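Local structure of thymine dioxygenase (Neurospora crassa, 5C3Q) at residues Phe204-Asp218 and Ile268-Lys280. The protein probably oxidises the methyl group of thymine as an iron- and 2-oxoglutarate-dependent dioxygenase of the double-stranded beta-helix fold. Sequence-based numbering, arbitrary orientation.
With NI (nickel (II) ion), chain E; AKG (2-oxoglutaric acid), chain F; TDR (thymine), chain G; EDO (1,2-ethanediol), chain H.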
ATOM      1  N   PHE A 204      -6.110  16.786 -17.092  1.00 39.81           N
ATOM      2  CA  PHE A 204      -6.594  17.130 -15.753  1.00 40.27           C
ATOM      3  C   PHE A 204      -7.450  18.407 -15.720  1.00 42.08           C
ATOM      4  O   PHE A 204      -8.184  18.633 -14.758  1.00 42.25           O
ATOM      5  CB  PHE A 204      -5.413  17.245 -14.782  1.00 39.81           C
ATOM      6  CG  PHE A 204      -4.693  15.941 -14.553  1.00 38.68           C
ATOM      7  CD1 PHE A 204      -3.649  15.547 -15.381  1.00 38.36           C
ATOM      8  CD2 PHE A 204      -5.069  15.101 -13.515  1.00 37.62           C
ATOM      9  CE1 PHE A 204      -2.993  14.343 -15.173  1.00 37.70           C
ATOM     10  CE2 PHE A 204      -4.419  13.895 -13.304  1.00 36.89           C
ATOM     11  CZ  PHE A 204      -3.380  13.515 -14.134  1.00 36.72           C
ATOM     12  N   LYS A 205      -7.350  19.235 -16.760  1.00 44.99           N
ATOM     13  CA  LYS A 205      -8.223  20.411 -16.925  1.00 46.77           C
ATOM     14  C   LYS A 205      -9.477  20.074 -17.727  1.00 47.09           C
ATOM     15  O   LYS A 205     -10.565  20.558 -17.415  1.00 47.71           O
ATOM     16  CB  LYS A 205      -7.481  21.556 -17.615  1.00 48.68           C
ATOM     17  CG  LYS A 205      -6.448  22.262 -16.750  1.00 49.73           C
ATOM     18  CD  LYS A 205      -6.180  23.681 -17.240  1.00 51.92           C
ATOM     19  CE  LYS A 205      -5.741  23.720 -18.699  1.00 53.09           C
ATOM     20  NZ  LYS A 205      -5.456  25.106 -19.167  1.00 54.79           N
ATOM     21  N   ILE A 206      -9.321  19.260 -18.770  1.00 47.55           N
ATOM     22  CA  ILE A 206     -10.461  18.779 -19.559  1.00 47.71           C
ATOM     23  C   ILE A 206     -11.410  17.964 -18.675  1.00 47.02           C
ATOM     24  O   ILE A 206     -12.632  18.094 -18.781  1.00 46.67           O
ATOM     25  CB  ILE A 206     -10.004  17.918 -20.761  1.00 48.23           C
ATOM     26  CG1 ILE A 206      -9.258  18.782 -21.788  1.00 49.47           C
ATOM     27  CG2 ILE A 206     -11.196  17.242 -21.433  1.00 48.60           C
ATOM     28  CD1 ILE A 206      -8.488  17.990 -22.826  1.00 49.36           C
ATOM     29  N   ASN A 207     -10.832  17.120 -17.818  1.00 45.40           N
ATOM     30  CA  ASN A 207     -11.588  16.326 -16.854  1.00 45.10           C
ATOM     31  C   ASN A 207     -11.355  16.839 -15.432  1.00 44.77           C
ATOM     32  O   ASN A 207     -10.467  16.345 -14.734  1.00 44.89           O
ATOM     33  CB  ASN A 207     -11.167  14.851 -16.933  1.00 44.85           C
ATOM     34  CG  ASN A 207     -11.365  14.251 -18.315  1.00 45.78           C
ATOM     35  OD1 ASN A 207     -12.290  14.615 -19.038  1.00 46.44           O
ATOM     36  ND2 ASN A 207     -10.496  13.314 -18.684  1.00 45.80           N
ATOM     37  N   PRO A 208     -12.137  17.841 -14.990  1.00 45.01           N
ATOM     38  CA  PRO A 208     -11.920  18.307 -13.614  1.00 44.59           C
ATOM     39  C   PRO A 208     -12.293  17.229 -12.591  1.00 42.87           C
ATOM     40  O   PRO A 208     -13.302  16.539 -12.760  1.00 43.53           O
ATOM     41  CB  PRO A 208     -12.825  19.542 -13.495  1.00 45.65           C
ATOM     42  CG  PRO A 208     -13.801  19.454 -14.616  1.00 46.13           C
ATOM     43  CD  PRO A 208     -13.223  18.565 -15.678  1.00 46.31           C
ATOM     44  N   GLY A 209     -11.467  17.079 -11.560  1.00 40.72           N
ATOM     45  CA  GLY A 209     -11.615  15.990 -10.592  1.00 39.03           C
ATOM     46  C   GLY A 209     -10.798  14.754 -10.946  1.00 37.31           C
ATOM     47  O   GLY A 209     -10.726  13.809 -10.160  1.00 37.17           O
ATOM     48  N   GLN A 210     -10.183  14.765 -12.126  1.00 36.12           N
ATOM     49  CA  GLN A 210      -9.333  13.671 -12.606  1.00 35.28           C
ATOM     50  C   GLN A 210      -8.128  13.440 -11.695  1.00 32.25           C
ATOM     51  O   GLN A 210      -7.414  14.380 -11.376  1.00 32.09           O
ATOM     52  CB  GLN A 210      -8.828  14.017 -14.013  1.00 36.78           C
ATOM     53  CG  GLN A 210      -7.850  13.033 -14.626  1.00 37.37           C
ATOM     54  CD  GLN A 210      -8.551  11.819 -15.185  1.00 38.19           C
ATOM     55  OE1 GLN A 210      -9.098  11.861 -16.292  1.00 37.97           O
ATOM     56  NE2 GLN A 210      -8.541  10.726 -14.428  1.00 37.88           N
ATOM     57  N   VAL A 211      -7.894  12.192 -11.295  1.00 30.13           N
ATOM     58  CA  VAL A 211      -6.678  11.842 -10.540  1.00 28.54           C
ATOM     59  C   VAL A 211      -6.006  10.585 -11.091  1.00 27.61           C
ATOM     60  O   VAL A 211      -6.528   9.931 -11.996  1.00 27.21           O
ATOM     61  CB  VAL A 211      -6.956  11.679  -9.028  1.00 27.93           C
ATOM     62  CG1 VAL A 211      -7.439  12.994  -8.436  1.00 28.50           C
ATOM     63  CG2 VAL A 211      -7.964  10.567  -8.756  1.00 27.80           C
ATOM     64  N   ARG A 212      -4.826  10.274 -10.559  1.00 26.29           N
ATOM     65  CA  ARG A 212      -4.122   9.045 -10.908  1.00 25.46           C
ATOM     66  C   ARG A 212      -4.585   7.891 -10.014  1.00 24.38           C
ATOM     67  O   ARG A 212      -4.764   6.773 -10.493  1.00 24.16           O
ATOM     68  CB  ARG A 212      -2.601   9.247 -10.843  1.00 25.42           C
ATOM     69  CG  ARG A 212      -2.018   9.710 -12.172  1.00 25.88           C
ATOM     70  CD  ARG A 212      -0.512   9.926 -12.124  1.00 25.79           C
ATOM     71  NE  ARG A 212       0.082   9.829 -13.458  1.00 26.19           N
ATOM     72  CZ  ARG A 212       1.326  10.182 -13.777  1.00 26.47           C
ATOM     73  NH1 ARG A 212       2.156  10.683 -12.866  1.00 26.43           N
ATOM     74  NH2 ARG A 212       1.744  10.033 -15.028  1.00 27.09           N
ATOM     75  N   ALA A 213      -4.779   8.170  -8.724  1.00 23.77           N
ATOM     76  CA  ALA A 213      -5.393   7.217  -7.792  1.00 22.95           C
ATOM     77  C   ALA A 213      -6.310   7.949  -6.817  1.00 22.66           C
ATOM     78  O   ALA A 213      -5.870   8.853  -6.111  1.00 22.30           O
ATOM     79  CB  ALA A 213      -4.333   6.440  -7.028  1.00 22.69           C
ATOM     80  N   GLY A 214      -7.582   7.549  -6.776  1.00 22.70           N
ATOM     81  CA  GLY A 214      -8.572   8.192  -5.912  1.00 22.51           C
ATOM     82  C   GLY A 214      -8.247   8.070  -4.434  1.00 22.20           C
ATOM     83  O   GLY A 214      -7.606   7.108  -4.007  1.00 21.27           O
ATOM     84  N   GLU A 215      -8.690   9.055  -3.653  1.00 22.22           N
ATOM     85  CA  GLU A 215      -8.467   9.048  -2.215  1.00 22.06           C
ATOM     86  C   GLU A 215      -9.080   7.811  -1.558  1.00 20.92           C
ATOM     87  O   GLU A 215     -10.171   7.362  -1.924  1.00 20.55           O
ATOM     88  CB  GLU A 215      -8.989  10.333  -1.558  1.00 23.57           C
ATOM     89  CG  GLU A 215     -10.494  10.554  -1.632  1.00 25.24           C
ATOM     90  CD  GLU A 215     -10.929  11.816  -0.907  1.00 27.08           C
ATOM     91  OE1 GLU A 215     -10.168  12.803  -0.912  1.00 28.35           O
ATOM     92  OE2 GLU A 215     -12.041  11.830  -0.338  1.00 29.53           O
ATOM     93  N   HIS A 216      -8.359   7.254  -0.594  1.00 19.29           N
ATOM     94  CA  HIS A 216      -8.793   6.041   0.077  1.00 18.66           C
ATOM     95  C   HIS A 216      -7.938   5.787   1.306  1.00 18.25           C
ATOM     96  O   HIS A 216      -6.920   6.455   1.516  1.00 18.16           O
ATOM     97  CB  HIS A 216      -8.641   4.855  -0.870  1.00 18.40           C
ATOM     98  CG  HIS A 216      -7.225   4.596  -1.256  1.00 18.18           C
ATOM     99  ND1 HIS A 216      -6.535   5.410  -2.128  1.00 18.18           N
ATOM    100  CD2 HIS A 216      -6.350   3.648  -0.854  1.00 17.78           C
ATOM    101  CE1 HIS A 216      -5.303   4.962  -2.262  1.00 17.83           C
ATOM    102  NE2 HIS A 216      -5.164   3.897  -1.499  1.00 17.77           N
ATOM    103  N   THR A 217      -8.368   4.825   2.114  1.00 18.25           N
ATOM    104  CA  THR A 217      -7.523   4.219   3.131  1.00 18.25           C
ATOM    105  C   THR A 217      -7.209   2.791   2.695  1.00 18.38           C
ATOM    106  O   THR A 217      -8.016   2.152   1.998  1.00 18.78           O
ATOM    107  CB  THR A 217      -8.209   4.196   4.510  1.00 18.78           C
ATOM    108  OG1 THR A 217      -9.470   3.523   4.418  1.00 18.84           O
ATOM    109  CG2 THR A 217      -8.431   5.609   5.037  1.00 19.12           C
ATOM    110  N   ASP A 218      -6.036   2.297   3.082  1.00 18.07           N
ATOM    111  CA  ASP A 218      -5.673   0.902   2.843  1.00 18.18           C
ATOM    112  C   ASP A 218      -6.380   0.019   3.866  1.00 18.28           C
ATOM    113  O   ASP A 218      -6.769   0.495   4.936  1.00 18.50           O
ATOM    114  CB  ASP A 218      -4.154   0.707   2.911  1.00 18.13           C
ATOM    115  CG  ASP A 218      -3.414   1.345   1.735  1.00 18.42           C
ATOM    116  OD1 ASP A 218      -4.048   1.854   0.785  1.00 18.65           O
ATOM    117  OD2 ASP A 218      -2.170   1.328   1.756  1.00 18.94           O
ATOM    118  N   ILE A 268      -3.256   3.441  16.654  1.00 19.54           N
ATOM    119  CA  ILE A 268      -2.547   3.606  15.388  1.00 19.38           C
ATOM    120  C   ILE A 268      -3.509   4.145  14.329  1.00 19.59           C
ATOM    121  O   ILE A 268      -4.668   3.728  14.270  1.00 19.58           O
ATOM    122  CB  ILE A 268      -1.904   2.279  14.938  1.00 19.32           C
ATOM    123  CG1 ILE A 268      -0.687   1.990  15.828  1.00 19.72           C
ATOM    124  CG2 ILE A 268      -1.508   2.344  13.462  1.00 19.10           C
ATOM    125  CD1 ILE A 268      -0.092   0.610  15.683  1.00 19.80           C
ATOM    126  N   LYS A 269      -3.023   5.076  13.506  1.00 19.79           N
ATOM    127  CA  LYS A 269      -3.852   5.769  12.518  1.00 20.13           C
ATOM    128  C   LYS A 269      -3.742   5.130  11.139  1.00 19.33           C
ATOM    129  O   LYS A 269      -2.657   4.733  10.725  1.00 19.24           O
ATOM    130  CB  LYS A 269      -3.440   7.247  12.391  1.00 21.12           C
ATOM    131  CG  LYS A 269      -3.209   7.982  13.700  1.00 22.34           C
ATOM    132  CD  LYS A 269      -4.464   8.077  14.551  1.00 23.73           C
ATOM    133  CE  LYS A 269      -4.165   8.806  15.853  1.00 24.75           C
ATOM    134  NZ  LYS A 269      -5.376   9.067  16.667  1.00 25.99           N
ATOM    135  N   SER A 270      -4.871   5.034  10.439  1.00 18.57           N
ATOM    136  CA  SER A 270      -4.891   4.685   9.025  1.00 18.05           C
ATOM    137  C   SER A 270      -5.331   5.929   8.271  1.00 17.59           C
ATOM    138  O   SER A 270      -6.465   6.375   8.418  1.00 17.53           O
ATOM    139  CB  SER A 270      -5.852   3.534   8.743  1.00 18.24           C
ATOM    140  OG  SER A 270      -5.847   3.234   7.353  1.00 18.58           O
ATOM    141  N   THR A 271      -4.429   6.483   7.471  1.00 17.18           N
ATOM    142  CA  THR A 271      -4.581   7.846   6.959  1.00 17.58           C
ATOM    143  C   THR A 271      -4.940   7.856   5.482  1.00 17.41           C
ATOM    144  O   THR A 271      -4.435   7.042   4.700  1.00 17.05           O
ATOM    145  CB  THR A 271      -3.284   8.638   7.204  1.00 17.79           C
ATOM    146  OG1 THR A 271      -2.976   8.585   8.602  1.00 17.92           O
ATOM    147  CG2 THR A 271      -3.410  10.096   6.781  1.00 18.37           C
ATOM    148  N   VAL A 272      -5.810   8.794   5.117  1.00 17.65           N
ATOM    149  CA  VAL A 272      -6.299   8.932   3.754  1.00 17.52           C
ATOM    150  C   VAL A 272      -5.161   9.437   2.874  1.00 17.77           C
ATOM    151  O   VAL A 272      -4.423  10.345   3.262  1.00 17.75           O
ATOM    152  CB  VAL A 272      -7.501   9.900   3.685  1.00 18.04           C
ATOM    153  CG1 VAL A 272      -7.944  10.144   2.244  1.00 18.26           C
ATOM    154  CG2 VAL A 272      -8.672   9.361   4.507  1.00 18.05           C
ATOM    155  N   HIS A 273      -5.025   8.832   1.697  1.00 17.50           N
ATOM    156  CA  HIS A 273      -4.016   9.230   0.730  1.00 17.66           C
ATOM    157  C   HIS A 273      -4.523   9.034  -0.697  1.00 18.01           C
ATOM    158  O   HIS A 273      -5.526   8.361  -0.926  1.00 17.60           O
ATOM    159  CB  HIS A 273      -2.715   8.453   0.960  1.00 17.60           C
ATOM    160  CG  HIS A 273      -2.899   6.973   1.029  1.00 17.40           C
ATOM    161  ND1 HIS A 273      -3.545   6.349   2.077  1.00 17.63           N
ATOM    162  CD2 HIS A 273      -2.527   5.990   0.179  1.00 17.26           C
ATOM    163  CE1 HIS A 273      -3.563   5.046   1.865  1.00 17.25           C
ATOM    164  NE2 HIS A 273      -2.953   4.804   0.721  1.00 17.14           N
ATOM    165  N   ARG A 274      -3.821   9.643  -1.649  1.00 18.58           N
ATOM    166  CA  ARG A 274      -4.224   9.634  -3.049  1.00 19.08           C
ATOM    167  C   ARG A 274      -3.000   9.876  -3.919  1.00 19.99           C
ATOM    168  O   ARG A 274      -1.919  10.170  -3.405  1.00 19.85           O
ATOM    169  CB  ARG A 274      -5.275  10.718  -3.313  1.00 19.30           C
ATOM    170  CG  ARG A 274      -4.735  12.140  -3.279  1.00 19.65           C
ATOM    171  CD  ARG A 274      -5.842  13.176  -3.321  1.00 20.21           C
ATOM    172  NE  ARG A 274      -5.297  14.531  -3.380  1.00 20.48           N
ATOM    173  CZ  ARG A 274      -6.014  15.633  -3.582  1.00 21.06           C
ATOM    174  NH1 ARG A 274      -7.331  15.569  -3.750  1.00 21.31           N
ATOM    175  NH2 ARG A 274      -5.407  16.811  -3.628  1.00 21.48           N
ATOM    176  N   VAL A 275      -3.175   9.750  -5.231  1.00 20.82           N
ATOM    177  CA  VAL A 275      -2.137  10.136  -6.181  1.00 21.73           C
ATOM    178  C   VAL A 275      -2.742  11.099  -7.198  1.00 23.18           C
ATOM    179  O   VAL A 275      -3.737  10.780  -7.848  1.00 22.75           O
ATOM    180  CB  VAL A 275      -1.514   8.930  -6.910  1.00 21.49           C
ATOM    181  CG1 VAL A 275      -0.337   9.378  -7.770  1.00 21.83           C
ATOM    182  CG2 VAL A 275      -1.045   7.880  -5.913  1.00 21.01           C
ATOM    183  N   VAL A 276      -2.130  12.275  -7.321  1.00 24.87           N
ATOM    184  CA  VAL A 276      -2.585  13.309  -8.247  1.00 26.73           C
ATOM    185  C   VAL A 276      -1.449  13.650  -9.205  1.00 29.00           C
ATOM    186  O   VAL A 276      -0.454  12.928  -9.272  1.00 28.61           O
ATOM    187  CB  VAL A 276      -3.081  14.571  -7.498  1.00 26.79           C
ATOM    188  CG1 VAL A 276      -4.301  14.233  -6.654  1.00 26.61           C
ATOM    189  CG2 VAL A 276      -1.983  15.179  -6.628  1.00 26.81           C
ATOM    190  N   GLU A 277      -1.609  14.733  -9.961  1.00 31.98           N
ATOM    191  CA  GLU A 277      -0.527  15.264 -10.780  1.00 34.54           C
ATOM    192  C   GLU A 277       0.730  15.468  -9.947  1.00 35.63           C
ATOM    193  O   GLU A 277       0.642  15.864  -8.784  1.00 36.63           O
ATOM    194  CB  GLU A 277      -0.927  16.608 -11.396  1.00 35.74           C
ATOM    195  CG  GLU A 277      -1.784  16.492 -12.639  1.00 36.41           C
ATOM    196  CD  GLU A 277      -2.035  17.840 -13.279  1.00 37.67           C
ATOM    197  OE1 GLU A 277      -1.420  18.127 -14.327  1.00 38.77           O
ATOM    198  OE2 GLU A 277      -2.832  18.621 -12.720  1.00 37.82           O
ATOM    199  N   PRO A 278       1.907  15.200 -10.535  1.00 37.59           N
ATOM    200  CA  PRO A 278       3.145  15.591  -9.859  1.00 38.90           C
ATOM    201  C   PRO A 278       3.181  17.107  -9.646  1.00 41.13           C
ATOM    202  O   PRO A 278       2.656  17.842 -10.479  1.00 41.06           O
ATOM    203  CB  PRO A 278       4.246  15.160 -10.834  1.00 39.20           C
ATOM    204  CG  PRO A 278       3.611  14.199 -11.779  1.00 38.66           C
ATOM    205  CD  PRO A 278       2.150  14.512 -11.815  1.00 38.11           C
ATOM    206  N   PRO A 279       3.800  17.576  -8.547  1.00 43.91           N
ATOM    207  CA  PRO A 279       3.773  19.011  -8.214  1.00 46.24           C
ATOM    208  C   PRO A 279       4.569  19.949  -9.143  1.00 49.60           C
ATOM    209  O   PRO A 279       4.636  21.150  -8.869  1.00 52.13           O
ATOM    210  CB  PRO A 279       4.344  19.052  -6.785  1.00 45.38           C
ATOM    211  CG  PRO A 279       5.158  17.811  -6.661  1.00 44.57           C
ATOM    212  CD  PRO A 279       4.460  16.779  -7.496  1.00 43.60           C
ATOM    213  N   LYS A 280       5.149  19.426 -10.223  1.00 51.61           N
ATOM    214  CA  LYS A 280       5.910  20.245 -11.173  1.00 53.62           C
ATOM    215  C   LYS A 280       5.086  20.600 -12.411  1.00 53.46           C
ATOM    216  O   LYS A 280       4.290  19.788 -12.886  1.00 53.72           O
ATOM    217  CB  LYS A 280       7.196  19.526 -11.601  1.00 54.94           C
ATOM    218  CG  LYS A 280       6.986  18.243 -12.400  1.00 55.50           C
ATOM    219  CD  LYS A 280       8.298  17.683 -12.929  1.00 57.26           C
ATOM    220  CE  LYS A 280       8.876  18.542 -14.044  1.00 58.93           C
ATOM    221  NZ  LYS A 280       9.952  17.832 -14.789  1.00 60.15           N
TER
HETATM  222 NI    NI E 401      -3.203   3.160  -0.790  1.00 24.37          NI
HETATM  223  C1  AKG F 402      -2.595   2.010  -3.456  1.00 26.27           C
HETATM  224  O1  AKG F 402      -3.352   1.682  -2.504  1.00 24.89           O
HETATM  225  O2  AKG F 402      -2.455   1.282  -4.461  1.00 25.89           O
HETATM  226  C2  AKG F 402      -1.862   3.284  -3.395  1.00 26.44           C
HETATM  227  O5  AKG F 402      -2.110   4.087  -2.499  1.00 25.65           O
HETATM  228  C3  AKG F 402      -0.812   3.596  -4.444  1.00 26.72           C
HETATM  229  C4  AKG F 402      -0.066   4.883  -4.102  1.00 26.70           C
HETATM  230  C5  AKG F 402       1.043   5.164  -5.089  1.00 26.76           C
HETATM  231  O3  AKG F 402       2.000   5.866  -4.702  1.00 26.96           O
HETATM  232  O4  AKG F 402       0.977   4.710  -6.252  1.00 26.46           O
HETATM  233  N1  TDR G 403      -6.395  -3.858  -2.434  1.00 26.24           N
HETATM  234  C2  TDR G 403      -5.956  -4.605  -1.277  1.00 25.97           C
HETATM  235  O2  TDR G 403      -5.854  -5.815  -1.341  1.00 26.37           O
HETATM  236  N3  TDR G 403      -5.637  -3.911  -0.051  1.00 25.99           N
HETATM  237  C4  TDR G 403      -5.747  -2.490   0.030  1.00 25.92           C
HETATM  238  O4  TDR G 403      -5.467  -1.939   1.080  1.00 26.27           O
HETATM  239  C5  TDR G 403      -6.197  -1.721  -1.141  1.00 26.40           C
HETATM  240  CM5 TDR G 403      -6.337  -0.232  -1.115  1.00 26.61           C
HETATM  241  C6  TDR G 403      -6.522  -2.438  -2.377  1.00 26.20           C
HETATM  242  C1  EDO H 404      -3.245  12.017  10.408  1.00 36.69           C
HETATM  243  O1  EDO H 404      -4.199  13.081  10.492  1.00 37.86           O
HETATM  244  C2  EDO H 404      -3.831  10.778  11.074  1.00 36.02           C
HETATM  245  O2  EDO H 404      -4.723  10.103  10.175  1.00 35.09           O
HETATM  246  O   HOH W   1       1.708  11.442 -10.210  1.00 29.64           O
HETATM  247  O   HOH W   2      -9.281  13.670  -3.534  1.00 37.47           O
HETATM  248  O   HOH W   3      -4.468   3.930   4.837  1.00 19.76           O
HETATM  249  O   HOH W   4      -1.189   2.393  -0.309  1.00 27.76           O
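His216, Asp218 and His273 form the HxD...H facial triad of 2-oxoglutarate dioxygenases, with nickel where iron would be expected. His216 NE2, Asp218 OD1 and His273 NE2 each lie 2.2 Å from the metal; AKG O1 and O5 and a water fill the other positions. The Asp218 carboxylate stands nearly upright to the His273 ring; its OD2 is hydrogen-bonded to Thr223 OG1 and Asn255 ND2. Each imidazole gives its ND1 hydrogen to a carbonyl two residues earlier: His216 to Gly214 O, His273 to Thr271 O at 2.9 Å. Both rings have CG between backbone N and carbonyl carbon (chi1 63° and 52°), and these bonds probably help hold NE2 toward the metal.

The backbones pair antiparallel. His216 and His273 exchange two hydrogen bonds, as do Ala213 and Val275. Arg212 and Ala213 both face Val275 and share its O, a classic beta bulge.

Val275 CG2 touches Ala213 CB (3.8 Å) and AKG C4 (3.6 Å). Glu277 CG sits over the Phe204 ring centre, a CH-pi contact, with its carboxylate stacked 8° from the ring plane. A serine in place of Phe204 would probably leave the Glu277 chain without this flat support.

Water bridges Glu215 OE1 and Arg274 NH1; Arg274 NE bonds Gln234 OE1. The pairing sets His216 beside His273, and Asp218 follows just past the strand. TDR CM5 lies 4.6 Å from the nickel, consistent with oxidation of that methyl there.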